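Local atomic coordinates of aggregative adherence fimbrial subunit AggA (Escherichia coli O104:H4 str. C227-11, PDB entry 4PH8), a protein that forms the repeating major subunit of aggregative adherence fimbriae type I, assembled by donor-strand complementation, and probably mediates host adhesion through fibronectin binding. Residues T41-G50 with K99-F107; L78-A86 with F107-N115. All blocks are in the same frame, centred on the assembly; numbering follows the deposited sequence.

Contact 1: T41-G50 with K99-F107; sequences TTSDQCIKAG and KKLTSGNKF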
loop_
_atom_site.group_PDB
_atom_site.type_symbol
_atom_site.label_atom_id
_atom_site.label_comp_id
_atom_site.label_asym_id
_atom_site.label_seq_id
_atom_site.Cartn_x
_atom_site.Cartn_y
_atom_site.Cartn_z
ATOM N N THR A 41 3.676 0.913 -9.333
ATOM C CA THR A 41 4.583 1.345 -10.382
ATOM C C THR A 41 3.824 2.287 -11.296
ATOM O O THR A 41 2.651 2.611 -11.055
ATOM C CB THR A 41 5.188 0.139 -11.145
ATOM O OG1 THR A 41 6.297 0.568 -11.964
ATOM C CG2 THR A 41 4.141 -0.574 -11.977
ATOM N N THR A 42 4.511 2.752 -12.327
ATOM C CA THR A 42 3.883 3.560 -13.347
ATOM C C THR A 42 4.581 3.251 -14.684
ATOM O O THR A 42 5.407 2.343 -14.751
ATOM C CB THR A 42 3.933 5.064 -12.958
ATOM O OG1 THR A 42 3.237 5.838 -13.938
ATOM C CG2 THR A 42 5.372 5.541 -12.872
ATOM N N SER A 43 4.261 4.004 -15.736
ATOM C CA SER A 43 4.790 3.707 -17.081
ATOM C C SER A 43 6.289 4.013 -17.206
ATOM O O SER A 43 6.852 4.824 -16.452
ATOM C CB SER A 43 4.026 4.495 -18.135
ATOM O OG SER A 43 4.327 5.878 -17.984
ATOM N N ASP A 44 6.935 3.384 -18.181
ATOM C CA ASP A 44 8.358 3.648 -18.420
ATOM C C ASP A 44 8.602 5.131 -18.717
ATOM O O ASP A 44 9.553 5.703 -18.221
ATOM C CB ASP A 44 8.887 2.802 -19.567
ATOM C CG ASP A 44 9.057 1.336 -19.190
ATOM O OD1 ASP A 44 8.975 0.971 -17.991
ATOM O OD2 ASP A 44 9.288 0.532 -20.108
ATOM N N GLN A 45 7.725 5.757 -19.491
ATOM C CA GLN A 45 7.887 7.185 -19.778
ATOM C C GLN A 45 7.766 8.038 -18.524
ATOM O O GLN A 45 8.534 8.973 -18.335
ATOM C CB GLN A 45 6.920 7.653 -20.863
ATOM C CG GLN A 45 7.316 7.187 -22.259
ATOM C CD GLN A 45 8.768 7.498 -22.606
ATOM O OE1 GLN A 45 9.622 6.608 -22.588
ATOM N NE2 GLN A 45 9.054 8.759 -22.912
ATOM N N CYS A 46 6.848 7.691 -17.636
ATOM C CA CYS A 46 6.714 8.432 -16.386
ATOM C C CYS A 46 7.905 8.246 -15.448
ATOM O O CYS A 46 8.275 9.179 -14.724
ATOM C CB CYS A 46 5.416 8.076 -15.684
ATOM S SG CYS A 46 4.035 8.808 -16.551
ATOM N N ILE A 47 8.516 7.067 -15.488
ATOM C CA ILE A 47 9.725 6.824 -14.707
ATOM C C ILE A 47 10.876 7.677 -15.252
ATOM O O ILE A 47 11.622 8.288 -14.494
ATOM C CB ILE A 47 10.072 5.318 -14.661
ATOM C CG1 ILE A 47 8.992 4.601 -13.854
ATOM C CG2 ILE A 47 11.414 5.099 -14.004
ATOM C CD1 ILE A 47 9.042 3.099 -13.927
ATOM N N LYS A 48 10.986 7.748 -16.565
ATOM C CA LYS A 48 12.014 8.572 -17.180
ATOM C C LYS A 48 11.812 10.037 -16.818
ATOM O O LYS A 48 12.767 10.788 -16.693
ATOM C CB LYS A 48 11.988 8.417 -18.688
ATOM C CG LYS A 48 12.465 7.069 -19.188
ATOM C CD LYS A 48 12.719 7.178 -20.674
ATOM C CE LYS A 48 12.416 5.913 -21.432
ATOM N NZ LYS A 48 12.332 6.240 -22.885
ATOM N N ALA A 49 10.551 10.424 -16.648
ATOM C CA ALA A 49 10.199 11.809 -16.349
ATOM C C ALA A 49 10.401 12.204 -14.887
ATOM O O ALA A 49 10.387 13.397 -14.566
ATOM C CB ALA A 49 8.758 12.070 -16.762
ATOM N N GLY A 50 10.565 11.223 -14.003
ATOM C CA GLY A 50 10.857 11.481 -12.586
ATOM C C GLY A 50 9.717 11.242 -11.598
ATOM O O GLY A 50 9.706 11.811 -10.499
ATOM N N LYS A 99 8.216 6.809 -3.084
ATOM C CA LYS A 99 9.452 6.398 -3.735
ATOM C C LYS A 99 9.583 7.068 -5.078
ATOM O O LYS A 99 8.666 6.997 -5.881
ATOM C CB LYS A 99 9.473 4.903 -3.923
ATOM C CG LYS A 99 10.771 4.373 -4.514
ATOM C CD LYS A 99 10.756 2.845 -4.499
ATOM C CE LYS A 99 12.025 2.247 -5.080
ATOM N NZ LYS A 99 12.099 0.772 -4.893
ATOM N N LYS A 100 10.732 7.700 -5.310
ATOM C CA LYS A 100 11.084 8.214 -6.616
ATOM C C LYS A 100 11.613 7.029 -7.424
ATOM O O LYS A 100 12.663 6.473 -7.123
ATOM C CB LYS A 100 12.130 9.337 -6.476
ATOM C CG LYS A 100 12.880 9.711 -7.743
ATOM C CD LYS A 100 11.977 10.297 -8.814
ATOM C CE LYS A 100 12.720 11.339 -9.644
ATOM N NZ LYS A 100 12.534 12.721 -9.127
ATOM N N LEU A 101 10.863 6.636 -8.437
ATOM C CA LEU A 101 11.223 5.484 -9.249
ATOM C C LEU A 101 12.335 5.836 -10.229
ATOM O O LEU A 101 12.489 6.995 -10.613
ATOM C CB LEU A 101 9.994 4.991 -10.002
ATOM C CG LEU A 101 8.822 4.550 -9.111
ATOM C CD1 LEU A 101 7.686 4.087 -10.009
ATOM C CD2 LEU A 101 9.227 3.448 -8.137
ATOM N N THR A 102 13.103 4.830 -10.620
ATOM C CA THR A 102 14.126 4.960 -11.651
ATOM C C THR A 102 14.068 3.751 -12.580
ATOM O O THR A 102 13.409 2.746 -12.278
ATOM C CB THR A 102 15.539 5.051 -11.044
ATOM O OG1 THR A 102 15.843 3.833 -10.348
ATOM C CG2 THR A 102 15.643 6.248 -10.096
ATOM N N SER A 103 14.779 3.835 -13.699
ATOM C CA SER A 103 14.748 2.775 -14.702
ATOM C C SER A 103 15.277 1.455 -14.155
ATOM O O SER A 103 14.883 0.394 -14.621
ATOM C CB SER A 103 15.546 3.172 -15.952
ATOM O OG SER A 103 16.942 3.000 -15.764
ATOM N N GLY A 104 16.159 1.533 -13.164
ATOM C CA GLY A 104 16.734 0.353 -12.530
ATOM C C GLY A 104 16.001 -0.075 -11.268
ATOM O O GLY A 104 16.351 -1.079 -10.666
ATOM N N ASN A 105 14.960 0.669 -10.900
ATOM C CA ASN A 105 14.264 0.464 -9.647
ATOM C C ASN A 105 12.811 0.937 -9.799
ATOM O O ASN A 105 12.439 2.034 -9.369
ATOM C CB ASN A 105 14.995 1.227 -8.553
ATOM C CG ASN A 105 14.675 0.709 -7.167
ATOM O OD1 ASN A 105 13.762 -0.103 -6.982
ATOM N ND2 ASN A 105 15.432 1.172 -6.177
ATOM N N LYS A 106 11.994 0.104 -10.429
ATOM C CA LYS A 106 10.715 0.568 -10.992
ATOM C C LYS A 106 9.488 0.357 -10.114
ATOM O O LYS A 106 8.396 0.790 -10.469
ATOM C CB LYS A 106 10.483 -0.102 -12.338
ATOM C CG LYS A 106 11.500 0.247 -13.424
ATOM C CD LYS A 106 10.949 -0.265 -14.748
ATOM C CE LYS A 106 11.836 0.030 -15.945
ATOM N NZ LYS A 106 11.154 -0.510 -17.149
ATOM N N PHE A 107 9.671 -0.295 -8.967
ATOM C CA PHE A 107 8.554 -0.630 -8.086
ATOM C C PHE A 107 8.776 -0.120 -6.686
ATOM O O PHE A 107 9.897 -0.161 -6.170
ATOM C CB PHE A 107 8.341 -2.149 -8.034
ATOM C CG PHE A 107 7.991 -2.749 -9.350
ATOM C CD1 PHE A 107 6.675 -2.818 -9.755
ATOM C CD2 PHE A 107 8.986 -3.236 -10.202
ATOM C CE1 PHE A 107 6.332 -3.375 -10.977
ATOM C CE2 PHE A 107 8.648 -3.775 -11.430
ATOM C CZ PHE A 107 7.319 -3.848 -11.811
HETATM O O HOH W 1 11.038 8.534 -11.917
#
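Ile47 lays its side chain over the loop that leaves strand 97-100, with CG2 lying 3.3 Å from Thr102 C and CG1 4.0 Å from Leu101 CB. In this immunoglobulin-like beta sandwich the pairing packs the short helix 44-49 against a type I turn, Thr102 to Asn105, at one end of the domain. Both Ile47 branches are used: CG2, anti to the backbone N, reaches the backbone of the turn, while CG1 carries CD1 across the aliphatic part of Lys106, 3.8 Å from its CG. Isoleucine suits the place because its two branches at CB can pack in two directions, on the turn backbone and on Lys106. Leu101 completes the buried patch by turning CD1 toward Ile47 and the methyl of Thr42, whose OG1 is hydrogen-bonded to the carbonyl O of Pro15.

The helix start is well defined. Ser43 is its N-cap, and its OG accepts from Cys46 N; Cys46 itself is tied to Cys14 by a disulfide. At the far end Gly50, with positive phi, closes a Schellman motif that suits glycine, and the bent Lys100 chain passes close by its carbonyl.

Lys106 is amphipathic in use. Beyond CG its chain is fully extended, which carries the ammonium past Ile47 to the exposed Asp44; Lys106 NZ stands 2.8 Å from Asp44 OD1 and approaches from above the carboxylate plane, 47° out of it. A salt bridge at the surface is the natural end for a chain whose methylenes cover a hydrophobic residue. Thr41 closes the other side: its CG2 meets Phe107 CE1, OG1 sits over one face of that ring near the rim, and OG1 donates to Lys106 O at 2.6 Å, tilted 30° from the carbonyl plane.

Contact 2: L78-A86 with F107-N115; sequences LNPSIDGGA and FLNASVSVN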
loop_
_atom_site.group_PDB
_atom_site.type_symbol
_atom_site.label_atom_id
_atom_site.label_comp_id
_atom_site.label_asym_id
_atom_site.label_seq_id
_atom_site.Cartn_x
_atom_site.Cartn_y
_atom_site.Cartn_z
ATOM N N LEU A 78 -1.868 -1.676 11.268
ATOM C CA LEU A 78 -0.617 -2.357 10.956
ATOM C C LEU A 78 0.409 -1.370 10.421
ATOM O O LEU A 78 0.103 -0.516 9.579
ATOM C CB LEU A 78 -0.870 -3.482 9.946
ATOM C CG LEU A 78 -1.927 -4.520 10.356
ATOM C CD1 LEU A 78 -2.236 -5.472 9.220
ATOM C CD2 LEU A 78 -1.455 -5.302 11.573
ATOM N N ASN A 79 1.624 -1.480 10.932
ATOM C CA ASN A 79 2.711 -0.618 10.493
ATOM C C ASN A 79 3.457 -1.278 9.332
ATOM O O ASN A 79 3.940 -2.407 9.469
ATOM C CB ASN A 79 3.672 -0.360 11.637
ATOM C CG ASN A 79 4.619 0.792 11.356
ATOM O OD1 ASN A 79 4.272 1.768 10.679
ATOM N ND2 ASN A 79 5.814 0.697 11.894
ATOM N N PRO A 80 3.540 -0.585 8.185
ATOM C CA PRO A 80 4.201 -1.207 7.041
ATOM C C PRO A 80 5.720 -1.294 7.132
ATOM O O PRO A 80 6.378 -0.471 7.782
ATOM C CB PRO A 80 3.823 -0.315 5.850
ATOM C CG PRO A 80 3.233 0.912 6.420
ATOM C CD PRO A 80 2.888 0.690 7.852
ATOM N N SER A 81 6.243 -2.292 6.430
ATOM C CA SER A 81 7.635 -2.364 6.026
ATOM C C SER A 81 7.714 -2.078 4.542
ATOM O O SER A 81 6.815 -2.447 3.788
ATOM C CB SER A 81 8.177 -3.751 6.321
ATOM O OG SER A 81 8.143 -3.956 7.714
ATOM N N ILE A 82 8.792 -1.430 4.135
ATOM C CA ILE A 82 8.944 -0.929 2.780
ATOM C C ILE A 82 10.307 -1.307 2.226
ATOM O O ILE A 82 11.260 -1.595 2.977
ATOM C CB ILE A 82 8.698 0.595 2.712
ATOM C CG1 ILE A 82 9.793 1.386 3.448
ATOM C CG2 ILE A 82 7.309 0.904 3.242
ATOM C CD1 ILE A 82 9.604 2.901 3.384
ATOM N N ASP A 83 10.403 -1.329 0.901
ATOM C CA ASP A 83 11.676 -1.681 0.279
ATOM C C ASP A 83 12.769 -0.636 0.575
ATOM O O ASP A 83 12.507 0.491 1.017
ATOM C CB ASP A 83 11.512 -1.967 -1.221
ATOM C CG ASP A 83 11.282 -0.728 -2.068
ATOM O OD1 ASP A 83 12.187 0.126 -2.104
ATOM O OD2 ASP A 83 10.231 -0.635 -2.761
ATOM N N GLY A 84 14.005 -1.034 0.342
ATOM C CA GLY A 84 15.130 -0.211 0.705
ATOM C C GLY A 84 15.255 1.102 -0.023
ATOM O O GLY A 84 15.999 1.987 0.435
ATOM N N GLY A 85 14.562 1.241 -1.154
ATOM C CA GLY A 85 14.599 2.484 -1.909
ATOM C C GLY A 85 13.473 3.460 -1.632
ATOM O O GLY A 85 13.437 4.546 -2.200
ATOM N N ALA A 86 12.546 3.060 -0.775
ATOM C CA ALA A 86 11.368 3.867 -0.444
ATOM C C ALA A 86 11.636 4.623 0.846
ATOM O O ALA A 86 12.647 4.399 1.512
ATOM C CB ALA A 86 10.154 2.968 -0.284
ATOM N N PHE A 107 9.671 -0.295 -8.967
ATOM C CA PHE A 107 8.554 -0.630 -8.086
ATOM C C PHE A 107 8.776 -0.120 -6.686
ATOM O O PHE A 107 9.897 -0.161 -6.170
ATOM C CB PHE A 107 8.341 -2.149 -8.034
ATOM C CG PHE A 107 7.991 -2.749 -9.350
ATOM C CD1 PHE A 107 6.675 -2.818 -9.755
ATOM C CD2 PHE A 107 8.986 -3.236 -10.202
ATOM C CE1 PHE A 107 6.332 -3.375 -10.977
ATOM C CE2 PHE A 107 8.648 -3.775 -11.430
ATOM C CZ PHE A 107 7.319 -3.848 -11.811
ATOM N N LEU A 108 7.686 0.360 -6.091
ATOM C CA LEU A 108 7.561 0.529 -4.654
ATOM C C LEU A 108 6.891 -0.717 -4.100
ATOM O O LEU A 108 5.797 -1.073 -4.537
ATOM C CB LEU A 108 6.686 1.733 -4.351
ATOM C CG LEU A 108 6.278 1.989 -2.897
ATOM C CD1 LEU A 108 7.479 2.012 -1.983
ATOM C CD2 LEU A 108 5.530 3.310 -2.818
ATOM N N ASN A 109 7.552 -1.382 -3.158
ATOM C CA ASN A 109 7.002 -2.566 -2.506
ATOM C C ASN A 109 6.887 -2.300 -1.011
ATOM O O ASN A 109 7.776 -1.692 -0.389
ATOM C CB ASN A 109 7.883 -3.811 -2.761
ATOM C CG ASN A 109 7.623 -4.468 -4.117
ATOM O OD1 ASN A 109 6.612 -5.138 -4.287
ATOM N ND2 ASN A 109 8.541 -4.292 -5.076
ATOM N N ALA A 110 5.771 -2.733 -0.443
ATOM C CA ALA A 110 5.516 -2.624 0.988
ATOM C C ALA A 110 4.695 -3.806 1.456
ATOM O O ALA A 110 3.918 -4.406 0.692
ATOM C CB ALA A 110 4.797 -1.338 1.328
ATOM N N SER A 111 4.873 -4.126 2.728
ATOM C CA SER A 111 4.137 -5.217 3.352
ATOM C C SER A 111 3.771 -4.967 4.817
ATOM O O SER A 111 4.342 -4.111 5.494
ATOM C CB SER A 111 4.939 -6.501 3.238
ATOM O OG SER A 111 6.088 -6.455 4.056
ATOM N N VAL A 112 2.752 -5.693 5.271
ATOM C CA VAL A 112 2.408 -5.757 6.685
ATOM C C VAL A 112 2.226 -7.215 7.042
ATOM O O VAL A 112 2.182 -8.086 6.162
ATOM C CB VAL A 112 1.129 -4.958 7.040
ATOM C CG1 VAL A 112 1.355 -3.462 6.868
ATOM C CG2 VAL A 112 -0.097 -5.442 6.252
ATOM N N SER A 113 2.116 -7.478 8.335
ATOM C CA SER A 113 1.909 -8.835 8.813
ATOM C C SER A 113 0.984 -8.841 10.014
ATOM O O SER A 113 1.038 -7.935 10.862
ATOM C CB SER A 113 3.248 -9.470 9.183
ATOM O OG SER A 113 3.070 -10.833 9.541
ATOM N N VAL A 114 0.110 -9.838 10.060
ATOM C CA VAL A 114 -0.682 -10.104 11.249
ATOM C C VAL A 114 -0.072 -11.326 11.930
ATOM O O VAL A 114 0.082 -12.380 11.311
ATOM C CB VAL A 114 -2.178 -10.344 10.938
ATOM C CG1 VAL A 114 -2.901 -10.874 12.178
ATOM C CG2 VAL A 114 -2.838 -9.063 10.456
ATOM N N ASN A 115 0.290 -11.150 13.199
ATOM C CA ASN A 115 0.796 -12.229 14.045
ATOM C C ASN A 115 -0.345 -12.699 14.942
ATOM O O ASN A 115 -0.721 -11.993 15.888
ATOM C CB ASN A 115 1.965 -11.719 14.900
ATOM C CG ASN A 115 2.658 -12.819 15.691
ATOM O OD1 ASN A 115 2.336 -14.012 15.584
ATOM N ND2 ASN A 115 3.633 -12.411 16.496
HETATM O O HOH W 2 2.676 -4.882 10.043
#
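Asp83 takes over from the backbone where the pairing of 78-86 with strand 108-114 runs out: its OD2 accepts from Asn109 N at 2.8 Å, through the anti lone pair and nearly straight, with 167° at the hydrogen. OD2 thus stands in for the carbonyl oxygen of Asp83 itself, which the turn uses to accept from Ala86 N, while Asp83 N still donates to Asn109 O. The torsion that sets CG between the backbone N and the carbonyl carbon (chi1 73°) lets the other oxygen, OD1, accept from Gly85 N, forming an Asx turn. Aspartate fits because one carboxylate can serve both the strand and the type I turn Asp83 to Ala86; OD1 also meets Lys99, whose positive charge would probably favour the ionised form.

Farther along, the segments pair briefly as antiparallel strands, over two residue pairs. Ser81 and Ser111 form a hydrogen-bonded pair, Ser81 N to Ser111 O and the reverse bond each measuring 2.8 Å. Next comes the non-hydrogen-bonded pair Ile82 and Ala110, where the small alanine CB lies 3.9 Å from Ile82 CG2. The serines occupy the opposite face from Ile82 and Ala110.

Pro80 offers no N-H, and beyond it a water joins Asn79 O to Ser113 N in place of direct pairing. There the apolar side chains take over: Leu78 CD1 reaches both Val112 CG2, at 3.7 Å, and Val114 CG2, while Val112 CG1 packs on Pro80 CA.

Strand 108-114 pairs along its other edge with strand 34-41, so it lies between that strand and 75-82. Trp64 of strand 52-68 touches Pro80, Ala110 and Val112, and Ile97 of strand 97-100 touches Ile82, Ala86, Leu108 and Ala110.

How the contacts relate
The segments of contacts 1 and 2 alternate along the chain; the later two run on through Phe107, which ends 99-107 and begins 107-115, and the centres are about 19 Å apart. Lys99 is the physical joint. The extended chain of Lys99 runs beside the start of strand 108-114, Lys99 CD lying 3.9 Å from Leu108 CA, and Lys99 NZ bonds Asn105 OD1 and Phe107 O while forming a salt bridge with Asp83 OD1 at 2.9 Å. One ammonium thus ties the turn packed on helix 44-49 to the Asx turn of contact 2. Leu101 CD2 also lies 4.0 Å from Leu108 N. Contact 1 caps an end of the sandwich, whereas contact 2 joins 75-82 to 108-114 within the sheet, nearer the domain centre.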